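Local atomic coordinates of carbon dioxide concentrating mechanism protein CcmK (Synechococcus elongatus, PDB entry 4OX6), a protein that probably forms hexameric tiles of the carboxysome shell, the protein coat of the bacterial microcompartment that concentrates carbon dioxide. Residues Met15-Lys26 with Thr86-His97; Arg43-Arg51 with Pro105-Glu113. All blocks are in the same frame, centred on the assembly; numbering follows the deposited sequence.

Contact 1: residues Met15-Lys26 with Thr86-His97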
loop_
_atom_site.group_PDB
_atom_site.type_symbol
_atom_site.label_atom_id
_atom_site.label_comp_id
_atom_site.label_asym_id
_atom_site.label_seq_id
_atom_site.Cartn_x
_atom_site.Cartn_y
_atom_site.Cartn_z
ATOM N N MET A 15 28.003 5.542 -17.819
ATOM C CA MET A 15 26.709 6.209 -18.085
ATOM C C MET A 15 26.077 5.575 -19.332
ATOM O O MET A 15 26.781 5.364 -20.331
ATOM C CB MET A 15 26.985 7.705 -18.227
ATOM C CG MET A 15 27.352 8.306 -16.871
ATOM S SD MET A 15 28.025 9.941 -16.938
ATOM C CE MET A 15 28.731 9.883 -15.313
ATOM N N SER A 16 24.781 5.245 -19.293
ATOM C CA SER A 16 24.143 4.601 -20.441
ATOM C C SER A 16 24.124 5.498 -21.643
ATOM O O SER A 16 24.127 6.733 -21.504
ATOM C CB SER A 16 22.707 4.183 -20.119
ATOM O OG SER A 16 22.031 3.791 -21.322
ATOM N N GLN A 17 24.083 4.865 -22.819
ATOM C CA GLN A 17 23.887 5.541 -24.081
ATOM C C GLN A 17 22.466 6.097 -24.193
ATOM O O GLN A 17 22.265 7.123 -24.885
ATOM C CB GLN A 17 24.126 4.544 -25.230
ATOM C CG GLN A 17 25.547 4.062 -25.382
ATOM C CD GLN A 17 26.327 4.963 -26.315
ATOM O OE1 GLN A 17 26.702 4.567 -27.420
ATOM N NE2 GLN A 17 26.566 6.190 -25.880
ATOM N N GLN A 18 21.495 5.421 -23.534
ATOM C CA GLN A 18 20.071 5.812 -23.631
ATOM C C GLN A 18 19.506 6.598 -22.468
ATOM O O GLN A 18 19.567 6.228 -21.267
ATOM C CB GLN A 18 19.186 4.618 -23.982
ATOM C CG GLN A 18 19.585 4.016 -25.312
ATOM C CD GLN A 18 18.378 3.730 -26.178
ATOM O OE1 GLN A 18 17.378 3.204 -25.689
ATOM N NE2 GLN A 18 18.426 4.155 -27.452
ATOM N N ALA A 19 18.890 7.703 -22.843
ATOM C CA ALA A 19 18.130 8.510 -21.895
ATOM C C ALA A 19 17.017 7.751 -21.245
ATOM O O ALA A 19 16.514 6.758 -21.801
ATOM C CB ALA A 19 17.526 9.716 -22.597
ATOM N N ILE A 20 16.624 8.249 -20.069
ATOM C CA ILE A 20 15.377 7.823 -19.421
ATOM C C ILE A 20 14.426 8.966 -19.350
ATOM O O ILE A 20 14.767 10.092 -18.950
ATOM C CB ILE A 20 15.632 7.171 -18.029
ATOM C CG1 ILE A 20 14.316 6.981 -17.178
ATOM C CG2 ILE A 20 16.517 7.957 -17.255
ATOM C CD1 ILE A 20 13.560 5.745 -17.574
ATOM N N GLY A 21 13.166 8.694 -19.695
ATOM C CA GLY A 21 12.083 9.611 -19.387
ATOM C C GLY A 21 11.121 8.883 -18.456
ATOM O O GLY A 21 10.827 7.697 -18.662
ATOM N N SER A 22 10.650 9.617 -17.444
ATOM C CA SER A 22 9.656 9.050 -16.514
ATOM C C SER A 22 8.595 10.085 -16.319
ATOM O O SER A 22 8.841 11.224 -16.093
ATOM C CB SER A 22 10.330 8.716 -15.200
ATOM O OG SER A 22 9.450 8.021 -14.294
ATOM N N LEU A 23 7.350 9.607 -16.417
ATOM C CA LEU A 23 6.160 10.418 -16.281
ATOM C C LEU A 23 5.182 9.788 -15.325
ATOM O O LEU A 23 4.937 8.595 -15.443
ATOM C CB LEU A 23 5.543 10.628 -17.691
ATOM C CG LEU A 23 4.257 11.455 -17.785
ATOM C CD1 LEU A 23 4.102 12.025 -19.223
ATOM C CD2 LEU A 23 2.989 10.667 -17.518
ATOM N N GLU A 24 4.624 10.581 -14.416
ATOM C CA GLU A 24 3.742 10.052 -13.362
ATOM C C GLU A 24 2.408 10.787 -13.366
ATOM O O GLU A 24 2.355 12.019 -13.472
ATOM C CB GLU A 24 4.438 10.207 -11.989
ATOM C CG GLU A 24 3.684 9.636 -10.796
ATOM C CD GLU A 24 4.551 9.589 -9.580
ATOM O OE1 GLU A 24 5.710 9.132 -9.691
ATOM O OE2 GLU A 24 4.045 9.957 -8.496
ATOM N N THR A 25 1.338 10.003 -13.313
ATOM C CA THR A 25 -0.070 10.468 -13.238
ATOM C C THR A 25 -0.744 10.011 -11.979
ATOM O O THR A 25 -0.315 9.031 -11.340
ATOM C CB THR A 25 -0.917 9.938 -14.418
ATOM O OG1 THR A 25 -0.926 8.522 -14.402
ATOM C CG2 THR A 25 -0.346 10.380 -15.751
ATOM N N LYS A 26 -1.823 10.698 -11.620
ATOM C CA LYS A 26 -2.806 10.134 -10.722
ATOM C C LYS A 26 -3.882 9.499 -11.582
ATOM O O LYS A 26 -4.507 10.146 -12.448
ATOM C CB LYS A 26 -3.387 11.184 -9.771
ATOM C CG LYS A 26 -4.280 10.594 -8.675
ATOM C CD LYS A 26 -4.668 11.583 -7.618
ATOM C CE LYS A 26 -3.564 11.750 -6.584
ATOM N NZ LYS A 26 -3.720 10.706 -5.531
ATOM N N THR A 86 -4.770 13.260 -14.047
ATOM C CA THR A 86 -3.912 14.338 -13.530
ATOM C C THR A 86 -2.453 14.014 -13.808
ATOM O O THR A 86 -1.995 12.939 -13.420
ATOM C CB THR A 86 -4.100 14.534 -12.005
ATOM O OG1 THR A 86 -5.470 14.906 -11.777
ATOM C CG2 THR A 86 -3.187 15.642 -11.489
ATOM N N LEU A 87 -1.739 14.916 -14.490
ATOM C CA LEU A 87 -0.273 14.812 -14.577
ATOM C C LEU A 87 0.358 15.316 -13.281
ATOM O O LEU A 87 0.047 16.409 -12.829
ATOM C CB LEU A 87 0.225 15.614 -15.749
ATOM C CG LEU A 87 1.722 15.681 -15.978
ATOM C CD1 LEU A 87 2.306 14.329 -16.300
ATOM C CD2 LEU A 87 2.051 16.718 -17.064
ATOM N N GLU A 88 1.238 14.525 -12.682
ATOM C CA GLU A 88 1.883 14.898 -11.434
ATOM C C GLU A 88 3.296 15.391 -11.557
ATOM O O GLU A 88 3.631 16.417 -10.947
ATOM C CB GLU A 88 1.851 13.757 -10.418
ATOM C CG GLU A 88 0.411 13.291 -10.049
ATOM C CD GLU A 88 -0.273 14.175 -9.072
ATOM O OE1 GLU A 88 0.158 15.284 -8.781
ATOM O OE2 GLU A 88 -1.352 13.749 -8.538
ATOM N N THR A 89 4.143 14.689 -12.291
ATOM C CA THR A 89 5.575 15.013 -12.330
ATOM C C THR A 89 6.211 14.247 -13.483
ATOM O O THR A 89 5.688 13.210 -13.893
ATOM C CB THR A 89 6.233 14.666 -10.969
ATOM O OG1 THR A 89 7.652 14.821 -11.019
ATOM C CG2 THR A 89 5.970 13.230 -10.503
ATOM N N TRP A 90 7.311 14.761 -14.032
ATOM C CA TRP A 90 8.035 14.074 -15.103
ATOM C C TRP A 90 9.501 14.485 -15.060
ATOM O O TRP A 90 9.855 15.535 -14.491
ATOM C CB TRP A 90 7.418 14.314 -16.500
ATOM C CG TRP A 90 7.410 15.770 -16.907
ATOM C CD1 TRP A 90 6.428 16.692 -16.648
ATOM C CD2 TRP A 90 8.397 16.415 -17.602
ATOM N NE1 TRP A 90 6.793 17.903 -17.161
ATOM C CE2 TRP A 90 7.994 17.764 -17.772
ATOM C CE3 TRP A 90 9.596 15.999 -18.113
ATOM C CZ2 TRP A 90 8.801 18.709 -18.474
ATOM C CZ3 TRP A 90 10.427 16.932 -18.795
ATOM C CH2 TRP A 90 9.995 18.284 -18.974
ATOM N N VAL A 91 10.351 13.672 -15.676
ATOM C CA VAL A 91 11.760 14.029 -15.803
ATOM C C VAL A 91 12.323 13.376 -17.042
ATOM O O VAL A 91 11.874 12.322 -17.490
ATOM C CB VAL A 91 12.568 13.580 -14.549
ATOM C CG1 VAL A 91 12.852 12.155 -14.545
ATOM C CG2 VAL A 91 13.878 14.382 -14.350
ATOM N N ILE A 92 13.362 14.002 -17.575
ATOM C CA ILE A 92 14.208 13.403 -18.591
ATOM C C ILE A 92 15.672 13.464 -18.131
ATOM O O ILE A 92 16.161 14.584 -17.806
ATOM C CB ILE A 92 14.090 14.138 -19.957
ATOM C CG1 ILE A 92 12.696 13.925 -20.503
ATOM C CG2 ILE A 92 15.061 13.549 -20.958
ATOM C CD1 ILE A 92 12.376 14.834 -21.652
ATOM N N ILE A 93 16.346 12.325 -18.105
ATOM C CA ILE A 93 17.791 12.257 -17.754
ATOM C C ILE A 93 18.532 11.735 -18.963
ATOM O O ILE A 93 18.342 10.609 -19.372
ATOM C CB ILE A 93 18.050 11.298 -16.600
ATOM C CG1 ILE A 93 17.225 11.711 -15.371
ATOM C CG2 ILE A 93 19.518 11.240 -16.274
ATOM C CD1 ILE A 93 17.232 10.629 -14.297
ATOM N N PRO A 94 19.369 12.576 -19.609
ATOM C CA PRO A 94 19.926 12.221 -20.911
ATOM C C PRO A 94 20.821 11.000 -20.984
ATOM O O PRO A 94 20.828 10.229 -21.964
ATOM C CB PRO A 94 20.648 13.503 -21.357
ATOM C CG PRO A 94 19.917 14.612 -20.726
ATOM C CD PRO A 94 19.427 14.025 -19.362
ATOM N N ARG A 95 21.666 10.880 -19.968
ATOM C CA ARG A 95 22.729 9.870 -19.962
ATOM C C ARG A 95 22.838 9.291 -18.497
ATOM O O ARG A 95 23.792 9.638 -17.761
ATOM C CB ARG A 95 24.034 10.481 -20.441
ATOM C CG ARG A 95 24.052 11.049 -21.825
ATOM C CD ARG A 95 24.234 9.998 -22.918
ATOM N NE ARG A 95 25.332 9.060 -22.680
ATOM C CZ ARG A 95 26.463 8.919 -23.384
ATOM N NH1 ARG A 95 26.815 9.706 -24.419
ATOM N NH2 ARG A 95 27.310 7.958 -22.989
ATOM N N PRO A 96 21.883 8.526 -18.059
ATOM C CA PRO A 96 21.839 8.138 -16.622
ATOM C C PRO A 96 23.020 7.269 -16.297
ATOM O O PRO A 96 23.445 6.382 -17.040
ATOM C CB PRO A 96 20.549 7.320 -16.522
ATOM C CG PRO A 96 20.304 6.825 -17.905
ATOM C CD PRO A 96 20.805 7.897 -18.825
ATOM N N HIS A 97 23.527 7.467 -15.080
ATOM C CA HIS A 97 24.603 6.621 -14.570
ATOM C C HIS A 97 24.153 5.203 -14.426
ATOM O O HIS A 97 23.019 4.905 -14.022
ATOM C CB HIS A 97 25.018 7.141 -13.204
ATOM C CG HIS A 97 26.354 6.649 -12.735
ATOM N ND1 HIS A 97 26.511 5.408 -12.146
ATOM C CD2 HIS A 97 27.560 7.231 -12.703
ATOM C CE1 HIS A 97 27.782 5.234 -11.832
ATOM N NE2 HIS A 97 28.436 6.327 -12.151
HETATM O O HOH W 1 20.809 9.813 -24.844
#

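Contact 2: residues Arg43-Arg51 with Pro105-Glu113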
loop_
_atom_site.group_PDB
_atom_site.type_symbol
_atom_site.label_atom_id
_atom_site.label_comp_id
_atom_site.label_asym_id
_atom_site.label_seq_id
_atom_site.Cartn_x
_atom_site.Cartn_y
_atom_site.Cartn_z
ATOM N N ARG A 43 11.049 7.266 -31.417
ATOM C CA ARG A 43 11.707 5.998 -31.373
ATOM C C ARG A 43 12.165 5.762 -29.941
ATOM O O ARG A 43 13.305 6.001 -29.546
ATOM C CB ARG A 43 12.902 5.951 -32.340
ATOM C CG ARG A 43 13.528 4.589 -32.383
ATOM C CD ARG A 43 14.595 4.500 -33.444
ATOM N NE ARG A 43 14.986 3.117 -33.665
ATOM C CZ ARG A 43 15.626 2.693 -34.749
ATOM N NH1 ARG A 43 15.935 3.555 -35.716
ATOM N NH2 ARG A 43 15.960 1.410 -34.871
ATOM N N ILE A 44 11.238 5.282 -29.125
ATOM C CA ILE A 44 11.444 4.948 -27.734
ATOM C C ILE A 44 10.879 3.566 -27.402
ATOM O O ILE A 44 10.053 3.054 -28.179
ATOM C CB ILE A 44 10.882 6.069 -26.783
ATOM C CG1 ILE A 44 9.352 6.155 -26.778
ATOM C CG2 ILE A 44 11.465 7.448 -27.172
ATOM C CD1 ILE A 44 8.582 5.115 -25.931
ATOM N N THR A 45 11.334 3.003 -26.298
ATOM C CA THR A 45 10.834 1.720 -25.781
ATOM C C THR A 45 10.251 2.020 -24.392
ATOM O O THR A 45 10.933 2.662 -23.543
ATOM C CB THR A 45 11.954 0.683 -25.632
ATOM O OG1 THR A 45 12.634 0.528 -26.905
ATOM C CG2 THR A 45 11.416 -0.660 -25.267
ATOM N N ILE A 46 9.018 1.549 -24.129
ATOM C CA ILE A 46 8.483 1.574 -22.780
ATOM C C ILE A 46 9.079 0.343 -22.095
ATOM O O ILE A 46 8.985 -0.768 -22.593
ATOM C CB ILE A 46 6.957 1.421 -22.817
ATOM C CG1 ILE A 46 6.271 2.502 -23.641
ATOM C CG2 ILE A 46 6.427 1.533 -21.385
ATOM C CD1 ILE A 46 4.786 2.116 -24.068
ATOM N N VAL A 47 9.768 0.570 -20.985
ATOM C CA VAL A 47 10.467 -0.501 -20.265
ATOM C C VAL A 47 9.784 -1.002 -19.019
ATOM O O VAL A 47 9.988 -2.140 -18.665
ATOM C CB VAL A 47 11.946 -0.138 -19.973
ATOM C CG1 VAL A 47 12.697 0.054 -21.347
ATOM C CG2 VAL A 47 12.096 1.110 -19.108
ATOM N N SER A 48 9.050 -0.158 -18.323
ATOM C CA SER A 48 8.494 -0.515 -17.041
ATOM C C SER A 48 7.468 0.507 -16.587
ATOM O O SER A 48 7.373 1.609 -17.139
ATOM C CB SER A 48 9.588 -0.627 -15.951
ATOM O OG SER A 48 10.187 0.647 -15.769
ATOM N N TYR A 49 6.717 0.148 -15.548
ATOM C CA TYR A 49 5.872 1.086 -14.827
ATOM C C TYR A 49 6.024 0.835 -13.347
ATOM O O TYR A 49 6.382 -0.234 -12.941
ATOM C CB TYR A 49 4.397 1.104 -15.273
ATOM C CG TYR A 49 3.571 -0.016 -14.743
ATOM C CD1 TYR A 49 3.681 -1.302 -15.245
ATOM C CD2 TYR A 49 2.701 0.192 -13.691
ATOM C CE1 TYR A 49 2.924 -2.354 -14.727
ATOM C CE2 TYR A 49 1.927 -0.845 -13.187
ATOM C CZ TYR A 49 2.080 -2.115 -13.663
ATOM O OH TYR A 49 1.309 -3.127 -13.122
ATOM N N MET A 50 5.757 1.878 -12.587
ATOM C CA MET A 50 5.817 1.886 -11.133
ATOM C C MET A 50 4.440 2.212 -10.527
ATOM O O MET A 50 3.803 3.251 -10.858
ATOM C CB MET A 50 6.836 2.958 -10.724
ATOM C CG MET A 50 6.937 3.222 -9.194
ATOM S SD MET A 50 7.302 1.734 -8.216
ATOM C CE MET A 50 9.007 1.514 -8.753
ATOM N N ARG A 51 3.953 1.321 -9.670
ATOM C CA ARG A 51 2.739 1.553 -8.914
ATOM C C ARG A 51 3.203 2.293 -7.684
ATOM O O ARG A 51 3.827 1.678 -6.790
ATOM C CB ARG A 51 2.066 0.228 -8.556
ATOM C CG ARG A 51 0.786 0.413 -7.786
ATOM C CD ARG A 51 0.052 -0.911 -7.612
ATOM N NE ARG A 51 -0.885 -0.774 -6.518
ATOM C CZ ARG A 51 -0.548 -0.723 -5.232
ATOM N NH1 ARG A 51 0.728 -0.787 -4.868
ATOM N NH2 ARG A 51 -1.496 -0.622 -4.304
ATOM N N PRO A 105 14.078 0.105 -11.287
ATOM C CA PRO A 105 13.597 -0.746 -12.369
ATOM C C PRO A 105 13.355 0.058 -13.625
ATOM O O PRO A 105 12.148 0.240 -13.984
ATOM C CB PRO A 105 12.303 -1.304 -11.750
ATOM C CG PRO A 105 11.799 -0.190 -10.860
ATOM C CD PRO A 105 13.060 0.361 -10.264
ATOM N N ILE A 106 14.414 0.397 -14.359
ATOM C CA ILE A 106 14.332 1.230 -15.540
ATOM C C ILE A 106 15.146 0.667 -16.703
ATOM O O ILE A 106 15.277 1.329 -17.733
ATOM C CB ILE A 106 14.770 2.717 -15.295
ATOM C CG1 ILE A 106 16.231 2.776 -14.830
ATOM C CG2 ILE A 106 13.819 3.332 -14.315
ATOM C CD1 ILE A 106 16.862 4.142 -14.899
ATOM N N GLY A 107 15.670 -0.554 -16.540
ATOM C CA GLY A 107 16.409 -1.230 -17.595
ATOM C C GLY A 107 15.524 -1.902 -18.617
ATOM O O GLY A 107 14.335 -2.019 -18.423
ATOM N N PHE A 108 16.143 -2.405 -19.681
ATOM C CA PHE A 108 15.478 -3.171 -20.717
ATOM C C PHE A 108 15.322 -4.650 -20.323
ATOM O O PHE A 108 16.322 -5.360 -20.200
ATOM C CB PHE A 108 16.293 -3.099 -22.022
ATOM C CG PHE A 108 16.326 -1.756 -22.656
ATOM C CD1 PHE A 108 15.400 -1.372 -23.579
ATOM C CD2 PHE A 108 17.362 -0.886 -22.372
ATOM C CE1 PHE A 108 15.480 -0.139 -24.200
ATOM C CE2 PHE A 108 17.421 0.340 -22.973
ATOM C CZ PHE A 108 16.457 0.700 -23.894
ATOM N N GLY A 109 14.099 -5.113 -20.137
ATOM C CA GLY A 109 13.849 -6.505 -19.797
ATOM C C GLY A 109 13.607 -7.357 -21.042
ATOM O O GLY A 109 13.421 -6.841 -22.138
ATOM N N PRO A 110 13.631 -8.685 -20.852
ATOM C CA PRO A 110 13.534 -9.550 -22.032
ATOM C C PRO A 110 12.152 -9.456 -22.722
ATOM O O PRO A 110 12.144 -9.756 -23.921
ATOM C CB PRO A 110 13.790 -10.962 -21.486
ATOM C CG PRO A 110 13.531 -10.866 -20.025
ATOM C CD PRO A 110 13.903 -9.438 -19.611
ATOM N N GLU A 111 11.103 -8.992 -22.046
ATOM C CA GLU A 111 9.799 -8.909 -22.687
ATOM C C GLU A 111 9.682 -7.737 -23.658
ATOM O O GLU A 111 8.756 -7.709 -24.493
ATOM C CB GLU A 111 8.654 -8.869 -21.665
ATOM C CG GLU A 111 7.268 -9.173 -22.313
ATOM C CD GLU A 111 6.169 -9.519 -21.304
ATOM O OE1 GLU A 111 4.987 -9.241 -21.605
ATOM O OE2 GLU A 111 6.478 -10.101 -20.234
ATOM N N VAL A 112 10.611 -6.787 -23.624
ATOM C CA VAL A 112 10.497 -5.657 -24.530
ATOM C C VAL A 112 11.550 -5.713 -25.644
ATOM O O VAL A 112 11.520 -4.876 -26.581
ATOM C CB VAL A 112 10.499 -4.299 -23.808
ATOM C CG1 VAL A 112 9.396 -4.241 -22.761
ATOM C CG2 VAL A 112 11.896 -4.004 -23.200
ATOM N N GLU A 113 12.397 -6.753 -25.627
ATOM C CA GLU A 113 13.414 -6.908 -26.675
ATOM C C GLU A 113 12.773 -6.962 -28.059
ATOM O O GLU A 113 13.257 -6.360 -29.029
ATOM C CB GLU A 113 14.300 -8.139 -26.391
ATOM C CG GLU A 113 15.487 -8.320 -27.352
ATOM C CD GLU A 113 16.604 -7.305 -27.172
ATOM O OE1 GLU A 113 16.584 -6.515 -26.194
ATOM O OE2 GLU A 113 17.511 -7.298 -28.033
HETATM O O HOH W 2 11.601 -4.074 -19.610
#

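Contact 1: residues Met15-Lys26 with Thr86-His97
Strands 19-26 and 86-93 are antiparallel neighbours in the four-stranded sheet of the BMC domain. Ile-20 pairs with Ile-93, Ser-22 with Val-91 and Glu-24 with Thr-89, each as a hydrogen-bonded pair. A classic beta bulge interrupts the ladder where Glu-88 and Thr-89 both face Glu-24. Glu-24 O accepts from Glu-88 N at 2.9 Å and, weakly, from Thr-89 N at 3.4 Å. The register shifts by one there, and Lys-26 N then bonds to Thr-86 O.

Side chains pack on both faces. Leu-23 and Leu-87 cross at about a right angle, with Leu-23 CG 3.8 Å from Leu-87 CD1. Helices 28-39 and 65-81 lie on this face. On the other face, Ile-20 and Ile-93 lie side by side, pointing the same way, with Ile-20 CG2 3.7 Å from Ile-93 CB. The methyl of Thr-89 touches the aliphatic part of Glu-24, Thr-89 CG2 to Glu-24 CB 3.7 Å. The carboxylate of Glu-24 goes on to a salt bridge with Arg-56.

Beyond the strands, the loops stay joined. Ser-16 N donates to Pro-96 O at 2.9 Å. Arg-95 bends at chi2 and chi3, which brings Arg-95 NE back to Ser-16 O at 2.9 Å. The N-H...O angle is 135° and the oxygen is tilted 27° from the guanidinium plane. Gln-17 NE2 sits over one guanidinium face, toward its rim. A water links Gln-17 O to Pro-94 O. Pairing of the first and last strands in chain order, in a sheet of order 2-3-1-4, is characteristic of the BMC fold.

Contact 2: residues Arg43-Arg51 with Pro105-Glu113
Ser-48 and Pro-105 make the one direct hydrogen bond between strand 45-53 and the loop 105-113. The hydroxyl OG of Ser-48 donates to Pro-105 O at 2.7 Å, in the carbonyl plane. Its chi1 of 64° sets OG between the backbone N and the carbonyl carbon, facing the loop. On one side of this bond, the bent side chain of Met-50 brings Met-50 CE to Pro-105 CG at 3.9 Å, the two side chains crossing at about a right angle.

Val-47 fills the middle. Val-47 CB lies 3.4 Å from Gly-107 O, and Val-47 CG2 reaches Ile-106 O at 3.5 Å. The other branch, Val-47 CG1, makes an off-centre CH-pi contact with Phe-108, 4.2 Å from the ring centroid. Thr-45 comes to the edge of the same ring, Thr-45 CB to Phe-108 CE1 3.9 Å. The methyl Thr-45 CG2 also touches Val-112 CG2 at 4.0 Å. Val-112 CG1 in turn packs on the backbone oxygen of Ile-46. A water bridges the backbones, donating to Val-47 O and accepting from Gly-109 N.

The next shell holds these groups in place. Asn-60 ND2 also bonds to Ser-48 OG, so two partners fix that hydroxyl. Arg-62 NH1 bonds to Ile-106 O, and Arg-116 makes a cation-pi contact with Phe-108. Within the loop, Val-112 N bonds to Gly-109 O and turns the chain back toward the strand. Tyr-49 of a neighbouring subunit packs on Met-50 and Pro-105. The contact thus joins the C-terminal tail to an edge strand of this chain's BMC-domain sheet, beside a subunit interface of the hexamer.

Overall arrangement
Contacts 1 and 2 have centres about 12 Å apart and reach the same antiparallel sheet. Its order is 45-53, 56-63, 19-26, 86-93. Contact 1 joins the last two strands, while contact 2 joins the first to the loop after helix 98-103. Strand 56-63 lies between them. Along the chain their segments alternate: 15-26, 43-51, 86-97, 105-113. The contacts also touch, at Gln-18 with Phe-108 and at Ile-20 with Ile-106. Loop 105-113 therefore packs on strand 45-53 and also on residues of 15-26. Both contacts meet neighbouring copies of the protein, so this sheet and its tail take part in building the six-chain assembly.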